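Local coordinates for fibronectin-binding protein (Streptococcus pyogenes, PDB 5A0L) that carries an internal thioester in its N-terminal domain, through which this streptococcal surface adhesin binds its host covalently, at residues A[109-113]-A[179-183]; A[143-148]-A[164-169]; A[188-193]-A[203-209]. All coordinates share one frame; numbering follows the deposited sequence. Where two conformers were deposited one is given.

Interaction 1. Residues A[109-113]-A[179-183]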
loop_
_atom_site.group_PDB
_atom_site.type_symbol
_atom_site.label_atom_id
_atom_site.label_comp_id
_atom_site.label_asym_id
_atom_site.label_seq_id
_atom_site.Cartn_x
_atom_site.Cartn_y
_atom_site.Cartn_z
ATOM N N SER A 109 -0.268 -2.768 10.648
ATOM C CA SER A 109 0.618 -2.942 11.808
ATOM C C SER A 109 0.622 -1.769 12.772
ATOM O O SER A 109 0.713 -1.972 13.982
ATOM C CB SER A 109 2.063 -3.236 11.380
ATOM O OG SER A 109 2.206 -4.554 10.908
ATOM N N ASN A 110 0.564 -0.552 12.265
ATOM C CA ASN A 110 0.349 0.615 13.142
ATOM C C ASN A 110 1.270 0.587 14.338
ATOM O O ASN A 110 0.846 0.835 15.495
ATOM C CB ASN A 110 -1.119 0.674 13.587
ATOM C CG ASN A 110 -1.434 1.927 14.366
ATOM O OD1 ASN A 110 -0.822 2.977 14.147
ATOM N ND2 ASN A 110 -2.454 1.845 15.248
ATOM N N ALA A 111 2.569 0.350 14.112
ATOM C CA ALA A 111 3.427 -0.051 15.244
ATOM C C ALA A 111 3.668 1.055 16.261
ATOM O O ALA A 111 3.984 0.721 17.415
ATOM C CB ALA A 111 4.777 -0.547 14.740
ATOM N N ASN A 112 3.527 2.315 15.853
ATOM C CA ASN A 112 3.749 3.445 16.735
ATOM C C ASN A 112 2.504 4.295 16.958
ATOM O O ASN A 112 2.579 5.401 17.472
ATOM C CB ASN A 112 4.967 4.268 16.272
ATOM C CG ASN A 112 6.234 3.516 16.510
ATOM O OD1 ASN A 112 6.735 3.495 17.640
ATOM N ND2 ASN A 112 6.768 2.873 15.474
ATOM N N GLY A 113 1.348 3.742 16.571
ATOM C CA GLY A 113 0.083 4.402 16.825
ATOM C C GLY A 113 -0.300 5.496 15.893
ATOM O O GLY A 113 -1.305 6.191 16.108
ATOM N N THR A 179 13.364 8.158 14.763
ATOM C CA THR A 179 12.585 8.696 15.862
ATOM C C THR A 179 11.451 7.788 16.380
ATOM O O THR A 179 10.992 7.950 17.526
ATOM C CB THR A 179 12.012 10.056 15.479
ATOM O OG1 THR A 179 11.189 9.914 14.331
ATOM C CG2 THR A 179 13.112 11.045 15.149
ATOM N N ALA A 180 11.014 6.819 15.593
ATOM C CA ALA A 180 9.949 5.931 16.034
ATOM C C ALA A 180 10.484 5.078 17.178
ATOM O O ALA A 180 11.566 4.529 17.106
ATOM C CB ALA A 180 9.511 5.056 14.898
ATOM N N ALA A 181 9.701 4.955 18.247
ATOM C CA ALA A 181 10.166 4.151 19.356
ATOM C C ALA A 181 10.203 2.659 19.058
ATOM O O ALA A 181 11.108 1.927 19.468
ATOM C CB ALA A 181 9.325 4.432 20.579
ATOM N N ASN A 182 9.147 2.175 18.408
ATOM C CA ASN A 182 9.042 0.750 18.079
ATOM C C ASN A 182 9.635 0.543 16.672
ATOM O O ASN A 182 9.112 1.070 15.691
ATOM C CB ASN A 182 7.595 0.289 18.176
ATOM C CG ASN A 182 7.042 0.424 19.585
ATOM O OD1 ASN A 182 7.728 0.101 20.572
ATOM N ND2 ASN A 182 5.836 0.956 19.704
ATOM N N LYS A 183 10.741 -0.194 16.609
ATOM C CA LYS A 183 11.503 -0.411 15.395
ATOM C C LYS A 183 11.030 -1.671 14.664
ATOM O O LYS A 183 10.467 -2.607 15.272
ATOM C CB LYS A 183 12.987 -0.589 15.731
ATOM C CG LYS A 183 13.609 0.455 16.636
ATOM C CD LYS A 183 13.560 1.842 16.033
ATOM C CE LYS A 183 14.257 2.829 16.932
ATOM N NZ LYS A 183 14.200 4.205 16.401
HETATM O O HOH W 1 7.032 6.103 18.775
#

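Interaction 2. Residues A[143-148]-A[164-169]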
loop_
_atom_site.group_PDB
_atom_site.type_symbol
_atom_site.label_atom_id
_atom_site.label_comp_id
_atom_site.label_asym_id
_atom_site.label_seq_id
_atom_site.Cartn_x
_atom_site.Cartn_y
_atom_site.Cartn_z
ATOM N N VAL A 143 -0.178 18.854 2.408
ATOM C CA VAL A 143 -0.880 17.852 3.237
ATOM C C VAL A 143 -1.990 18.499 4.075
ATOM O O VAL A 143 -3.036 17.888 4.268
ATOM C CB VAL A 143 0.106 17.032 4.111
ATOM C CG1 VAL A 143 -0.631 16.122 5.097
ATOM C CG2 VAL A 143 1.058 16.229 3.248
ATOM N N ASN A 144 -1.779 19.732 4.540
ATOM C CA ASN A 144 -2.790 20.393 5.375
ATOM C C ASN A 144 -4.105 20.651 4.701
ATOM O O ASN A 144 -5.095 20.923 5.385
ATOM C CB ASN A 144 -2.282 21.723 5.913
ATOM C CG ASN A 144 -1.330 21.555 7.047
ATOM O OD1 ASN A 144 -1.218 20.482 7.632
ATOM N ND2 ASN A 144 -0.639 22.642 7.385
ATOM N N LYS A 145 -4.122 20.614 3.365
ATOM C CA LYS A 145 -5.359 20.777 2.607
ATOM C C LYS A 145 -5.889 19.472 2.027
ATOM O O LYS A 145 -6.919 19.470 1.385
ATOM C CB LYS A 145 -5.163 21.811 1.485
ATOM C CG LYS A 145 -5.004 23.243 1.973
ATOM C CD LYS A 145 -4.598 24.181 0.866
ATOM C CE LYS A 145 -4.748 25.634 1.303
ATOM N NZ LYS A 145 -3.978 25.943 2.553
ATOM N N MET A 146 -5.205 18.359 2.248
ATOM C CA MET A 146 -5.659 17.103 1.644
ATOM C C MET A 146 -7.000 16.695 2.215
ATOM O O MET A 146 -7.246 16.807 3.421
ATOM C CB MET A 146 -4.621 16.003 1.806
ATOM C CG MET A 146 -3.435 16.216 0.878
ATOM S SD MET A 146 -2.151 14.969 1.100
ATOM C CE MET A 146 -2.904 13.577 0.325
ATOM N N TRP A 147 -7.849 16.204 1.315
ATOM C CA TRP A 147 -9.208 15.733 1.647
ATOM C C TRP A 147 -10.142 16.852 2.148
ATOM O O TRP A 147 -11.220 16.573 2.696
ATOM C CB TRP A 147 -9.164 14.541 2.632
ATOM C CG TRP A 147 -8.306 13.443 2.142
ATOM C CD1 TRP A 147 -8.528 12.665 1.058
ATOM C CD2 TRP A 147 -7.054 13.008 2.701
ATOM N NE1 TRP A 147 -7.489 11.775 0.901
ATOM C CE2 TRP A 147 -6.569 11.969 1.898
ATOM C CE3 TRP A 147 -6.306 13.408 3.803
ATOM C CZ2 TRP A 147 -5.390 11.297 2.186
ATOM C CZ3 TRP A 147 -5.125 12.748 4.083
ATOM C CH2 TRP A 147 -4.672 11.713 3.278
ATOM N N GLU A 148 -9.765 18.108 1.954
ATOM C CA GLU A 148 -10.643 19.192 2.339
ATOM C C GLU A 148 -11.967 19.145 1.553
ATOM O O GLU A 148 -13.013 19.550 2.066
ATOM C CB GLU A 148 -9.952 20.538 2.174
ATOM C CG GLU A 148 -10.712 21.710 2.779
ATOM C CD GLU A 148 -10.874 21.703 4.297
ATOM O OE1 GLU A 148 -10.248 20.909 5.007
ATOM O OE2 GLU A 148 -11.639 22.566 4.764
ATOM N N MET A 164 -5.879 11.904 9.741
ATOM C CA MET A 164 -5.247 11.410 8.500
ATOM C C MET A 164 -4.067 12.273 8.057
ATOM O O MET A 164 -3.013 11.747 7.681
ATOM C CB MET A 164 -6.296 11.374 7.388
ATOM C CG MET A 164 -7.383 10.282 7.590
ATOM S SD MET A 164 -8.832 10.536 6.520
ATOM C CE MET A 164 -8.134 10.107 4.909
ATOM N N ARG A 165 -4.250 13.584 8.093
ATOM C CA ARG A 165 -3.186 14.490 7.688
ATOM C C ARG A 165 -1.981 14.361 8.605
ATOM O O ARG A 165 -0.840 14.316 8.116
ATOM C CB ARG A 165 -3.684 15.930 7.712
ATOM C CG ARG A 165 -4.732 16.228 6.675
ATOM C CD ARG A 165 -5.415 17.570 6.934
ATOM N NE ARG A 165 -6.380 17.923 5.900
ATOM C CZ ARG A 165 -7.348 18.824 6.019
ATOM N NH1 ARG A 165 -7.494 19.509 7.134
ATOM N NH2 ARG A 165 -8.188 19.023 5.013
ATOM N N GLU A 166 -2.206 14.291 9.917
ATOM C CA GLU A 166 -1.087 14.176 10.824
ATOM C C GLU A 166 -0.346 12.864 10.656
ATOM O O GLU A 166 0.893 12.805 10.732
ATOM C CB GLU A 166 -1.558 14.415 12.282
ATOM C CG GLU A 166 -2.034 15.847 12.524
ATOM C CD GLU A 166 -1.017 16.902 12.061
ATOM O OE1 GLU A 166 0.114 16.883 12.588
ATOM O OE2 GLU A 166 -1.336 17.751 11.157
ATOM N N ALA A 167 -1.088 11.783 10.432
ATOM C CA ALA A 167 -0.479 10.480 10.213
ATOM C C ALA A 167 0.391 10.499 8.953
ATOM O O ALA A 167 1.500 9.967 8.949
ATOM C CB ALA A 167 -1.516 9.384 10.145
ATOM N N LEU A 168 -0.156 11.068 7.883
ATOM C CA LEU A 168 0.589 11.098 6.621
ATOM C C LEU A 168 1.936 11.843 6.783
ATOM O O LEU A 168 2.977 11.374 6.304
ATOM C CB LEU A 168 -0.280 11.705 5.531
ATOM C CG LEU A 168 0.362 11.740 4.148
ATOM C CD1 LEU A 168 0.841 10.379 3.698
ATOM C CD2 LEU A 168 -0.642 12.318 3.150
ATOM N N LYS A 169 1.916 12.966 7.482
ATOM C CA LYS A 169 3.140 13.716 7.713
ATOM C C LYS A 169 4.186 12.861 8.439
ATOM O O LYS A 169 5.368 12.881 8.093
ATOM C CB LYS A 169 2.858 14.956 8.546
ATOM C CG LYS A 169 2.060 16.016 7.841
ATOM C CD LYS A 169 1.806 17.187 8.793
ATOM C CE LYS A 169 0.870 18.176 8.177
ATOM N NZ LYS A 169 0.487 19.220 9.167
HETATM O O HOH W 2 -9.920 21.009 7.559
#

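Interaction 3. Residues A[188-193]-A[203-209]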
loop_
_atom_site.group_PDB
_atom_site.type_symbol
_atom_site.label_atom_id
_atom_site.label_comp_id
_atom_site.label_asym_id
_atom_site.label_seq_id
_atom_site.Cartn_x
_atom_site.Cartn_y
_atom_site.Cartn_z
ATOM N N TYR A 188 12.284 -8.556 9.389
ATOM C CA TYR A 188 11.086 -7.972 8.765
ATOM C C TYR A 188 11.240 -7.997 7.246
ATOM O O TYR A 188 12.236 -7.519 6.713
ATOM C CB TYR A 188 10.868 -6.525 9.229
ATOM C CG TYR A 188 9.539 -5.899 8.877
ATOM C CD1 TYR A 188 8.350 -6.410 9.373
ATOM C CD2 TYR A 188 9.481 -4.750 8.105
ATOM C CE1 TYR A 188 7.139 -5.823 9.069
ATOM C CE2 TYR A 188 8.271 -4.153 7.790
ATOM C CZ TYR A 188 7.098 -4.682 8.292
ATOM O OH TYR A 188 5.922 -4.040 7.991
ATOM N N ARG A 189 10.196 -8.447 6.556
ATOM C CA ARG A 189 10.242 -8.595 5.103
ATOM C C ARG A 189 8.841 -8.366 4.538
ATOM O O ARG A 189 7.851 -8.807 5.122
ATOM C CB ARG A 189 10.712 -10.007 4.725
ATOM C CG ARG A 189 10.984 -10.195 3.231
ATOM C CD ARG A 189 11.481 -11.596 2.878
ATOM N NE ARG A 189 12.605 -11.997 3.703
ATOM C CZ ARG A 189 13.038 -13.249 3.834
ATOM N NH1 ARG A 189 12.468 -14.236 3.159
ATOM N NH2 ARG A 189 14.028 -13.505 4.660
ATOM N N LEU A 190 8.804 -7.719 3.371
ATOM C CA LEU A 190 7.582 -7.552 2.606
ATOM C C LEU A 190 7.766 -8.224 1.245
ATOM O O LEU A 190 8.819 -8.776 0.929
ATOM C CB LEU A 190 7.182 -6.087 2.444
ATOM C CG LEU A 190 7.028 -5.331 3.759
ATOM C CD1 LEU A 190 6.761 -3.870 3.440
ATOM C CD2 LEU A 190 5.910 -5.898 4.640
ATOM N N ASN A 191 6.708 -8.165 0.431
ATOM C CA ASN A 191 6.672 -8.823 -0.872
ATOM C C ASN A 191 6.115 -7.881 -1.914
ATOM O O ASN A 191 5.207 -7.092 -1.639
ATOM C CB ASN A 191 5.842 -10.107 -0.790
ATOM C CG ASN A 191 6.427 -11.103 0.174
ATOM O OD1 ASN A 191 6.212 -11.011 1.407
ATOM N ND2 ASN A 191 7.225 -12.005 -0.357
ATOM N N ILE A 192 6.673 -8.029 -3.125
ATOM C CA ILE A 192 6.129 -7.393 -4.316
ATOM C C ILE A 192 5.367 -8.480 -5.090
ATOM O O ILE A 192 5.803 -9.603 -5.194
ATOM C CB ILE A 192 7.250 -6.780 -5.207
ATOM C CG1 ILE A 192 7.834 -5.540 -4.504
ATOM C CG2 ILE A 192 6.759 -6.478 -6.627
ATOM C CD1 ILE A 192 6.944 -4.317 -4.558
ATOM N N PHE A 193 4.215 -8.058 -5.605
ATOM C CA PHE A 193 3.393 -8.898 -6.480
ATOM C C PHE A 193 3.460 -8.283 -7.883
ATOM O O PHE A 193 2.983 -7.179 -8.111
ATOM C CB PHE A 193 1.980 -8.994 -5.922
ATOM C CG PHE A 193 1.926 -9.840 -4.667
ATOM C CD1 PHE A 193 2.240 -9.279 -3.436
ATOM C CD2 PHE A 193 1.679 -11.200 -4.720
ATOM C CE1 PHE A 193 2.261 -10.060 -2.312
ATOM C CE2 PHE A 193 1.671 -11.972 -3.581
ATOM C CZ PHE A 193 1.994 -11.394 -2.364
ATOM N N LEU A 203 1.810 -4.853 -6.894
ATOM C CA LEU A 203 1.335 -4.619 -5.511
ATOM C C LEU A 203 2.462 -4.794 -4.511
ATOM O O LEU A 203 3.410 -5.522 -4.751
ATOM C CB LEU A 203 0.156 -5.568 -5.155
ATOM C CG LEU A 203 -0.988 -5.618 -6.170
ATOM C CD1 LEU A 203 -2.033 -6.645 -5.768
ATOM C CD2 LEU A 203 -1.625 -4.247 -6.405
ATOM N N LEU A 204 2.286 -4.154 -3.360
ATOM C CA LEU A 204 3.191 -4.271 -2.230
ATOM C C LEU A 204 2.364 -4.827 -1.050
ATOM O O LEU A 204 1.332 -4.248 -0.726
ATOM C CB LEU A 204 3.763 -2.900 -1.884
ATOM C CG LEU A 204 4.618 -2.818 -0.626
ATOM C CD1 LEU A 204 5.914 -3.584 -0.754
ATOM C CD2 LEU A 204 4.916 -1.368 -0.278
ATOM N N SER A 205 2.889 -5.870 -0.396
ATOM C CA SER A 205 2.174 -6.400 0.770
ATOM C C SER A 205 2.331 -5.506 1.988
ATOM O O SER A 205 3.263 -4.718 2.106
ATOM C CB SER A 205 2.652 -7.802 1.079
ATOM O OG SER A 205 3.990 -7.841 1.481
ATOM N N ALA A 206 1.389 -5.664 2.923
ATOM C CA ALA A 206 1.375 -4.907 4.181
ATOM C C ALA A 206 1.969 -5.719 5.334
ATOM O O ALA A 206 2.001 -5.226 6.461
ATOM C CB ALA A 206 -0.041 -4.470 4.521
ATOM N N GLU A 207 2.452 -6.913 5.050
ATOM C CA GLU A 207 3.141 -7.808 5.965
ATOM C C GLU A 207 3.844 -8.867 5.116
ATOM O O GLU A 207 3.598 -8.964 3.894
ATOM C CB GLU A 207 2.208 -8.485 6.960
ATOM C CG GLU A 207 1.211 -9.460 6.362
ATOM C CD GLU A 207 0.414 -10.237 7.395
ATOM O OE1 GLU A 207 0.963 -10.687 8.429
ATOM O OE2 GLU A 207 -0.744 -10.449 7.113
ATOM N N TYR A 208 4.698 -9.684 5.707
ATOM C CA TYR A 208 5.321 -10.766 4.989
ATOM C C TYR A 208 4.251 -11.750 4.519
ATOM O O TYR A 208 3.376 -12.175 5.278
ATOM C CB TYR A 208 6.262 -11.513 5.945
ATOM C CG TYR A 208 6.898 -12.760 5.359
ATOM C CD1 TYR A 208 7.580 -12.698 4.176
ATOM C CD2 TYR A 208 6.821 -13.988 6.007
ATOM C CE1 TYR A 208 8.149 -13.839 3.618
ATOM C CE2 TYR A 208 7.396 -15.120 5.472
ATOM C CZ TYR A 208 8.085 -15.046 4.276
ATOM O OH TYR A 208 8.662 -16.175 3.749
ATOM N N VAL A 209 4.343 -12.125 3.244
ATOM C CA VAL A 209 3.462 -13.117 2.639
ATOM C C VAL A 209 4.327 -14.321 2.301
ATOM O O VAL A 209 5.139 -14.262 1.345
ATOM C CB VAL A 209 2.735 -12.585 1.377
ATOM C CG1 VAL A 209 1.808 -13.669 0.857
ATOM C CG2 VAL A 209 1.977 -11.330 1.707
HETATM O O HOH W 3 3.664 -5.347 8.685
#

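Interaction 1. Residues A[109-113]-A[179-183]
Asn112 and Asn182 join two loops through a pair of hydrogen bonds: the carboxamide of Asn112 meets the backbone of Asn182 as a neighbouring peptide group would. Its OD1 takes the N-H of Asn182 at 2.9 Å, on a lone pair in the carbonyl plane, while its ND2 donates a hydrogen bond to Asn182 O at 3.0 Å, nearly straight at 171°. Both atoms of one amide thus read both polar backbone atoms of one residue, which fixes the rotation of the carboxamide. Asn112 is the third residue of a type I beta turn from Asn110 to Gly113, closed by the bond from Gly113 N to Asn110 O; its CG stands anti to its own carbonyl carbon (chi1 -71°), directing the amide across the gap. In the other direction, ND2 of Asn182 donates to Ala111 O at 3.0 Å, more bent and 24° out of the carbonyl plane, so a side chain from each loop binds backbone of the other. Outside the pair, ND2 of Asn112 also bonds to OD1 of Asn105 at the end of helix 92-105, and Ala111 is tied by a backbone bond to Tyr104 of the same helix. Within 179-183, Lys183 NZ bonds to Ala180 O, and also to Glu177 O. The contact therefore holds the chain leaving helix 176-179 against the turn that follows helix 92-105, at the protein surface. Packing is slight. The methyl of Ala180, the first residue beyond helical geometry, lies 3.6 Å from Asn112 ND2, and CB of Asn182 rests near Asn112 OD1. A water donates a second bond to Asn112 OD1 at 2.9 Å and accepts from Ala181 N at 3.0 Å.

Interaction 2. Residues A[143-148]-A[164-169]
Arg165 reaches from helix 158-172 into the turn at 145-148 and grips the carbonyl of Met146 side-on: NE and NH2 both donate to Met146 O, each at 2.9 Å. NE lies in the plane of that carbonyl, whereas NH2 stands above it. NH2 also meets Glu148 OE1 at 2.8 Å in a nearly straight salt bridge (172°) that uses the anti lone pair of the carboxylate oxygen. Carboxylate and guanidinium are almost coplanar, and a water links Glu148 OE1 to Arg165 NH1. Asn144 O sits 3.1 Å above the centre of one guanidinium face, at the Arg165 CZ atom, without a hydrogen bond. The extended chain from CG to NE carries the group there, its CG passing close to Val143 O. Glu148 OE2 forms a salt bridge with Arg152.

One helical turn further on, the straight chain of Lys169 brings NZ to Asn144 OD1 at 2.6 Å, and the same ammonium forms a salt bridge with Glu166 OE2. Beneath these polar groups lies an apolar layer. Met164 bends at its last torsion (chi3 71°) to set CE over the Trp147 six-membered ring, a CH-pi contact 3.7 Å from the centroid; its SD, farther above that face, makes a Met-aromatic contact. Met146 CB lies against the opposite face. Leu168 CD2 touches Met146 SD at 3.7 Å and also Trp147 CH2, while helix 120-135 backs Trp147 and Met164. Trp147 is the N-cap residue of helix 148-152. A type II beta turn, Lys145 to Glu148, leads into this helix of the thioester domain, with the Met146 carbonyl held by Arg165.

Interaction 3. Residues A[188-193]-A[203-209]
Phe193 and Leu203 form the hydrogen-bonded antiparallel pair, with Phe193 N to Leu203 O at 2.8 Å and Leu203 N to Phe193 O at 2.9 Å. Ser205 N continues the pairing to Asn191 O, but the return bond from Asn191 N goes to the side-chain hydroxyl OG of Ser205, at 2.9 Å. That hydroxyl, placed between its backbone N and carbonyl carbon (chi1 65°), donates onward to Glu207 O, pinning the bend that follows the strand. Asn191 OD1 then receives Val209 N at 2.8 Å, from well above its carbonyl plane. A water joins Tyr188 OH to Ala206 O.

Apolar contacts lie on both faces. Ile192 CD1 meets Leu204 CD1 at 4.0 Å on the face turned to helix 92-105. On the other, the Phe193 ring presents its edge to Val209, CZ to Val209 CG1 at 3.9 Å, and meets Trp19 edge-to-face (T-shaped). Leu190 CD2 packs on Glu207 CA, and Arg189 runs alongside Tyr208. Flanked by strands 66-72 and 45-49, the paired parts, 191-193 and 203-205, belong to the beta hairpin 191-195/203-205 of a closed, six-stranded antiparallel barrel.

The three contacts touch nowhere. Both segments of interaction 2 lie between the two segments of interaction 1 along the chain; it is confined to the helical region, and the centres of the two lie 19 Å apart. Interaction 3 follows interaction 1 along the chain, with centres 18 Å apart and nearest atoms about 5 Å apart, and belongs to the barrel. Helix 92-105 connects these last two: Asn105 and Tyr104 meet the turn of 109-113, and Tyr104 meets Tyr188 edge-to-face. Interactions 2 and 3 lie 25 Å apart between centres, on opposite sides of the chain's centre. A bound zinc ion lies about 9 Å from the side chain of Lys169, and one about 11 Å from that of Ala180.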